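Local coordinates for endoglucanase (Bacillus akibai, PDB 1UWW), which hydrolyses internal beta-1,4-glucosidic linkages of cellulose and related glucans, this chain being its family 28 carbohydrate-binding module, specific for non-crystalline cellulose, at residues S50-K63 with F170-D184. Residues are numbered along the deposited sequence; the frame is centred on the assembly and turned at random.
With CA (calcium ion), chain C; CA (calcium ion), chain F.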
loop_
_atom_site.group_PDB
_atom_site.type_symbol
_atom_site.label_atom_id
_atom_site.label_comp_id
_atom_site.label_asym_id
_atom_site.label_seq_id
_atom_site.Cartn_x
_atom_site.Cartn_y
_atom_site.Cartn_z
ATOM N N SER A 50 14.897 -0.156 25.182
ATOM C CA SER A 50 15.775 0.692 24.403
ATOM C C SER A 50 15.083 2.025 24.183
ATOM O O SER A 50 13.868 2.110 24.258
ATOM C CB SER A 50 16.103 0.022 23.070
ATOM O OG SER A 50 17.079 0.754 22.324
ATOM N N ASN A 51 15.840 3.052 23.882
ATOM C CA ASN A 51 15.264 4.343 23.590
ATOM C C ASN A 51 14.824 4.425 22.131
ATOM O O ASN A 51 15.486 3.902 21.241
ATOM C CB ASN A 51 16.256 5.448 23.915
ATOM C CG ASN A 51 16.431 5.639 25.390
ATOM O OD1 ASN A 51 15.450 5.790 26.143
ATOM N ND2 ASN A 51 17.675 5.610 25.830
ATOM N N ALA A 52 13.702 5.101 21.904
ATOM C CA ALA A 52 13.029 5.106 20.615
ATOM C C ALA A 52 12.467 6.500 20.315
ATOM O O ALA A 52 12.141 7.251 21.216
ATOM C CB ALA A 52 11.928 4.102 20.649
ATOM N N LEU A 53 12.344 6.839 19.043
ATOM C CA LEU A 53 11.662 8.051 18.586
ATOM C C LEU A 53 10.155 7.848 18.830
ATOM O O LEU A 53 9.604 6.830 18.441
ATOM C CB LEU A 53 11.920 8.241 17.104
ATOM C CG LEU A 53 11.345 9.503 16.460
ATOM C CD1 LEU A 53 12.020 10.748 16.992
ATOM C CD2 LEU A 53 11.457 9.421 14.948
ATOM N N SER A 54 9.471 8.825 19.422
ATOM C CA SER A 54 8.087 8.648 19.878
ATOM C C SER A 54 7.221 9.882 19.701
ATOM O O SER A 54 7.706 11.007 19.775
ATOM C CB SER A 54 8.121 8.180 21.344
ATOM O OG SER A 54 6.865 7.796 21.838
ATOM N N TRP A 55 5.946 9.642 19.426
ATOM C CA TRP A 55 4.937 10.708 19.434
ATOM C C TRP A 55 3.616 10.066 19.824
ATOM O O TRP A 55 3.458 8.861 19.775
ATOM C CB TRP A 55 4.884 11.436 18.080
ATOM C CG TRP A 55 4.406 10.607 16.930
ATOM C CD1 TRP A 55 3.146 10.604 16.409
ATOM C CD2 TRP A 55 5.175 9.680 16.125
ATOM N NE1 TRP A 55 3.078 9.721 15.357
ATOM C CE2 TRP A 55 4.307 9.154 15.152
ATOM C CE3 TRP A 55 6.499 9.234 16.145
ATOM C CZ2 TRP A 55 4.727 8.226 14.189
ATOM C CZ3 TRP A 55 6.906 8.294 15.190
ATOM C CH2 TRP A 55 6.022 7.810 14.239
ATOM N N GLU A 56 2.634 10.888 20.167
ATOM C CA GLU A 56 1.288 10.411 20.418
ATOM C C GLU A 56 0.277 11.214 19.619
ATOM O O GLU A 56 0.484 12.380 19.309
ATOM C CB GLU A 56 0.949 10.318 21.900
ATOM C CG GLU A 56 1.040 11.531 22.745
ATOM C CD GLU A 56 0.558 11.227 24.185
ATOM O OE1 GLU A 56 0.575 10.042 24.649
ATOM O OE2 GLU A 56 0.154 12.168 24.851
ATOM N N PHE A 57 -0.790 10.548 19.249
ATOM C CA PHE A 57 -1.813 11.142 18.399
ATOM C C PHE A 57 -2.995 10.197 18.335
ATOM O O PHE A 57 -2.926 9.062 18.754
ATOM C CB PHE A 57 -1.281 11.398 16.972
ATOM C CG PHE A 57 -1.183 10.143 16.136
ATOM C CD1 PHE A 57 -0.188 9.185 16.365
ATOM C CD2 PHE A 57 -2.140 9.859 15.169
ATOM C CE1 PHE A 57 -0.150 8.028 15.611
ATOM C CE2 PHE A 57 -2.090 8.686 14.469
ATOM C CZ PHE A 57 -1.101 7.792 14.692
ATOM N N GLY A 58 -4.102 10.691 17.788
ATOM C CA GLY A 58 -5.188 9.836 17.372
ATOM C C GLY A 58 -5.752 10.308 16.060
ATOM O O GLY A 58 -5.853 11.508 15.851
ATOM N N TYR A 59 -6.171 9.378 15.223
ATOM C CA TYR A 59 -6.853 9.735 13.992
ATOM C C TYR A 59 -8.255 10.297 14.258
ATOM O O TYR A 59 -8.908 9.894 15.216
ATOM C CB TYR A 59 -6.978 8.522 13.077
ATOM C CG TYR A 59 -5.658 7.934 12.557
ATOM C CD1 TYR A 59 -4.820 8.658 11.711
ATOM C CD2 TYR A 59 -5.274 6.662 12.889
ATOM C CE1 TYR A 59 -3.634 8.084 11.215
ATOM C CE2 TYR A 59 -4.107 6.100 12.392
ATOM C CZ TYR A 59 -3.308 6.811 11.562
ATOM O OH TYR A 59 -2.140 6.235 11.095
ATOM N N PRO A 60 -8.730 11.179 13.378
ATOM C CA PRO A 60 -10.087 11.724 13.512
ATOM C C PRO A 60 -11.121 10.705 13.106
ATOM O O PRO A 60 -10.838 9.785 12.337
ATOM C CB PRO A 60 -10.064 12.919 12.555
ATOM C CG PRO A 60 -9.141 12.475 11.487
ATOM C CD PRO A 60 -8.017 11.795 12.235
ATOM N N GLU A 61 -12.339 10.844 13.639
ATOM C CA GLU A 61 -13.453 9.999 13.229
ATOM C C GLU A 61 -13.953 10.344 11.836
ATOM O O GLU A 61 -14.314 9.450 11.065
ATOM C CB GLU A 61 -14.593 10.118 14.233
ATOM C CG GLU A 61 -14.219 9.442 15.530
ATOM C CD GLU A 61 -15.373 9.275 16.484
ATOM O OE1 GLU A 61 -16.539 9.167 16.033
ATOM O OE2 GLU A 61 -15.094 9.251 17.700
ATOM N N VAL A 62 -13.950 11.626 11.508
ATOM C CA VAL A 62 -14.285 12.059 10.148
ATOM C C VAL A 62 -13.042 11.862 9.277
ATOM O O VAL A 62 -12.014 12.470 9.522
ATOM C CB VAL A 62 -14.779 13.517 10.110
ATOM C CG1 VAL A 62 -14.977 13.983 8.667
ATOM C CG2 VAL A 62 -16.097 13.663 10.901
ATOM N N LYS A 63 -13.163 10.990 8.277
ATOM C CA LYS A 63 -12.041 10.581 7.419
ATOM C C LYS A 63 -12.013 11.430 6.147
ATOM O O LYS A 63 -12.951 11.325 5.333
ATOM C CB LYS A 63 -12.207 9.113 7.008
ATOM C CG LYS A 63 -12.481 8.151 8.144
ATOM C CD LYS A 63 -11.397 8.220 9.229
ATOM C CE LYS A 63 -11.596 7.140 10.296
ATOM N NZ LYS A 63 -10.516 7.165 11.302
ATOM N N PHE A 170 2.394 6.949 7.860
ATOM C CA PHE A 170 1.612 6.072 8.736
ATOM C C PHE A 170 0.140 6.382 8.515
ATOM O O PHE A 170 -0.434 7.256 9.196
ATOM C CB PHE A 170 1.999 6.279 10.196
ATOM C CG PHE A 170 3.428 5.944 10.500
ATOM C CD1 PHE A 170 4.423 6.866 10.299
ATOM C CD2 PHE A 170 3.786 4.698 11.002
ATOM C CE1 PHE A 170 5.744 6.600 10.616
ATOM C CE2 PHE A 170 5.112 4.412 11.308
ATOM C CZ PHE A 170 6.083 5.363 11.111
ATOM N N ALA A 171 -0.498 5.720 7.567
ATOM C CA ALA A 171 -1.841 6.110 7.114
ATOM C C ALA A 171 -2.958 5.314 7.777
ATOM O O ALA A 171 -2.861 4.118 7.994
ATOM C CB ALA A 171 -1.932 5.953 5.619
ATOM N N ASP A 172 -4.047 6.010 8.073
ATOM C CA ASP A 172 -5.260 5.445 8.641
ATOM C C ASP A 172 -6.009 4.613 7.615
ATOM O O ASP A 172 -6.215 5.054 6.481
ATOM C CB ASP A 172 -6.133 6.621 9.083
ATOM C CG ASP A 172 -7.336 6.225 9.900
ATOM O OD1 ASP A 172 -7.446 5.103 10.404
ATOM O OD2 ASP A 172 -8.234 7.096 10.054
ATOM N N VAL A 173 -6.470 3.440 8.026
ATOM C CA VAL A 173 -7.393 2.629 7.246
ATOM C C VAL A 173 -8.613 2.344 8.125
ATOM O O VAL A 173 -8.731 1.301 8.747
ATOM C CB VAL A 173 -6.760 1.283 6.821
ATOM C CG1 VAL A 173 -7.678 0.557 5.858
ATOM C CG2 VAL A 173 -5.366 1.477 6.201
ATOM N N GLU A 174 -9.520 3.317 8.164
ATOM C CA GLU A 174 -10.784 3.187 8.892
ATOM C C GLU A 174 -10.607 2.809 10.386
ATOM O O GLU A 174 -11.384 2.031 10.945
ATOM C CB GLU A 174 -11.716 2.173 8.190
ATOM C CG GLU A 174 -12.199 2.608 6.807
ATOM C CD GLU A 174 -13.046 1.548 6.075
ATOM O OE1 GLU A 174 -13.355 0.460 6.642
ATOM O OE2 GLU A 174 -13.404 1.795 4.905
ATOM N N SER A 175 -9.563 3.333 11.022
ATOM C CA SER A 175 -9.238 2.921 12.398
ATOM C C SER A 175 -9.689 3.970 13.397
ATOM O O SER A 175 -10.027 5.085 13.031
ATOM C CB SER A 175 -7.741 2.708 12.589
ATOM O OG SER A 175 -7.089 3.933 12.844
ATOM N N ASP A 176 -9.676 3.580 14.671
ATOM C CA ASP A 176 -9.923 4.507 15.768
ATOM C C ASP A 176 -8.699 4.637 16.655
ATOM O O ASP A 176 -8.794 5.014 17.837
ATOM C CB ASP A 176 -11.174 4.091 16.540
ATOM C CG ASP A 176 -11.059 2.759 17.203
ATOM O OD1 ASP A 176 -10.068 2.001 17.030
ATOM O OD2 ASP A 176 -11.986 2.355 17.976
ATOM N N PHE A 177 -7.525 4.355 16.101
ATOM C CA PHE A 177 -6.320 4.391 16.894
ATOM C C PHE A 177 -6.091 5.742 17.578
ATOM O O PHE A 177 -6.156 6.805 16.956
ATOM C CB PHE A 177 -5.065 4.072 16.037
ATOM C CG PHE A 177 -3.804 4.148 16.852
ATOM C CD1 PHE A 177 -3.411 3.097 17.652
ATOM C CD2 PHE A 177 -3.064 5.300 16.895
ATOM C CE1 PHE A 177 -2.284 3.186 18.458
ATOM C CE2 PHE A 177 -1.938 5.397 17.710
ATOM C CZ PHE A 177 -1.550 4.351 18.472
ATOM N N ALA A 178 -5.765 5.682 18.881
ATOM C CA ALA A 178 -5.211 6.808 19.607
ATOM C C ALA A 178 -4.235 6.257 20.642
ATOM O O ALA A 178 -4.540 5.265 21.287
ATOM C CB ALA A 178 -6.325 7.592 20.316
ATOM N N GLY A 179 -3.082 6.884 20.770
ATOM C CA GLY A 179 -2.070 6.428 21.713
ATOM C C GLY A 179 -0.700 6.864 21.313
ATOM O O GLY A 179 -0.536 7.786 20.538
ATOM N N ARG A 180 0.299 6.223 21.923
ATOM C CA ARG A 180 1.701 6.563 21.696
ATOM C C ARG A 180 2.331 5.492 20.820
ATOM O O ARG A 180 1.994 4.320 20.951
ATOM C CB ARG A 180 2.427 6.711 23.034
ATOM C CG ARG A 180 3.878 7.094 22.876
ATOM C CD ARG A 180 4.536 7.545 24.158
ATOM N NE ARG A 180 4.123 8.885 24.552
ATOM C CZ ARG A 180 4.547 10.005 23.995
ATOM N NH1 ARG A 180 5.459 10.011 23.034
ATOM N NH2 ARG A 180 4.088 11.183 24.412
ATOM N N VAL A 181 3.182 5.933 19.898
ATOM C CA VAL A 181 3.913 5.021 19.031
ATOM C C VAL A 181 5.401 5.328 19.181
ATOM O O VAL A 181 5.829 6.393 19.633
ATOM C CB VAL A 181 3.453 5.048 17.572
ATOM C CG1 VAL A 181 1.962 4.733 17.454
ATOM C CG2 VAL A 181 3.792 6.328 16.904
ATOM N N PHE A 182 6.198 4.341 18.793
ATOM C CA PHE A 182 7.652 4.355 18.998
ATOM C C PHE A 182 8.317 3.703 17.776
ATOM O O PHE A 182 7.874 2.648 17.313
ATOM C CB PHE A 182 8.072 3.547 20.230
ATOM C CG PHE A 182 7.323 3.872 21.517
ATOM C CD1 PHE A 182 6.028 3.370 21.756
ATOM C CD2 PHE A 182 7.942 4.605 22.503
ATOM C CE1 PHE A 182 5.368 3.633 22.939
ATOM C CE2 PHE A 182 7.276 4.864 23.725
ATOM C CZ PHE A 182 6.018 4.371 23.934
ATOM N N VAL A 183 9.403 4.303 17.310
ATOM C CA VAL A 183 10.214 3.792 16.193
ATOM C C VAL A 183 11.657 3.635 16.665
ATOM O O VAL A 183 12.235 4.551 17.235
ATOM C CB VAL A 183 10.156 4.819 15.035
ATOM C CG1 VAL A 183 11.198 4.547 13.946
ATOM C CG2 VAL A 183 8.748 4.902 14.450
ATOM N N ASP A 184 12.250 2.478 16.388
ATOM C CA ASP A 184 13.647 2.240 16.772
ATOM C C ASP A 184 14.394 1.458 15.686
ATOM O O ASP A 184 13.806 0.721 14.914
ATOM C CB ASP A 184 13.726 1.505 18.110
ATOM C CG ASP A 184 15.041 1.712 18.854
ATOM O OD1 ASP A 184 15.944 2.470 18.421
ATOM O OD2 ASP A 184 15.165 1.141 19.973
HETATM CA CA CA C . 17.139 2.466 20.581
HETATM CA CA CA F . -17.135 8.797 18.727
HETATM O O HOH W 1 6.468 12.666 22.337
HETATM O O HOH W 2 2.369 11.623 26.979
HETATM O O HOH W 3 -8.446 8.409 17.514
HETATM O O HOH W 4 18.598 0.884 19.633
HETATM O O HOH W 5 -14.934 7.539 19.344
#
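Tyr59 lies between two covers: CB of Asp172 sits over the centre of one ring face, 3.5 Å from the centroid, and CE2 of Phe57 lies over the opposite face, while O of Phe170 lies in the ring plane at the edge. The Asp172 carboxylate stacks on the tyrosine with planes only 4° apart. The CG2 methyl of Val181 rests over the centre of the six-membered ring of Trp55, 3.4 Å from Trp55 CE2; the indole's outer edge points at the face of Phe170 in a T-shaped pair, planes at 69°. With CG set between backbone N and carbonyl carbon (chi1 66°), the indole is laid against the Val181 methyl. On the other side of the sheet, Ser54 OG lies above the rim of the Phe182 ring, and Glu56 CG lies over one face of the Arg180 guanidinium; the salt bridge from Glu56 OE1 to Arg180 NH2 is long, at 3.7 Å.

Antiparallel pairing of 50-58 with 180-184 runs between these groups, including a nearly straight bond from Val181 N to Trp55 O. Ser54 OG accepts from Arg180 NH1 in the guanidinium plane and donates to Val181 O (2.8 Å), which Trp55 N reaches from the opposite face. Tyr59 OH donates to Phe170 O (2.7 Å) from above the carbonyl plane, tying the loop that follows strand 50-58 to strand 165-173 of the facing sheet in the beta-sandwich.

Lys63 NZ forms a salt bridge with Asp172 OD2 (2.6 Å), on the syn lone pair, and also donates to the carbonyls of Ser175 and Pro60. Asp172 OD1 takes Ser175 N and OG, closing an Asx motif. At the far end Ser50 OG, Asn51 O and bidentate Asp184 bind calcium, completed by Val21 and Glu23. Charge is thus probably compensated at both ends of the contact: calcium probably offsets Asp184, and Lys63 probably keeps Asp172 ionised.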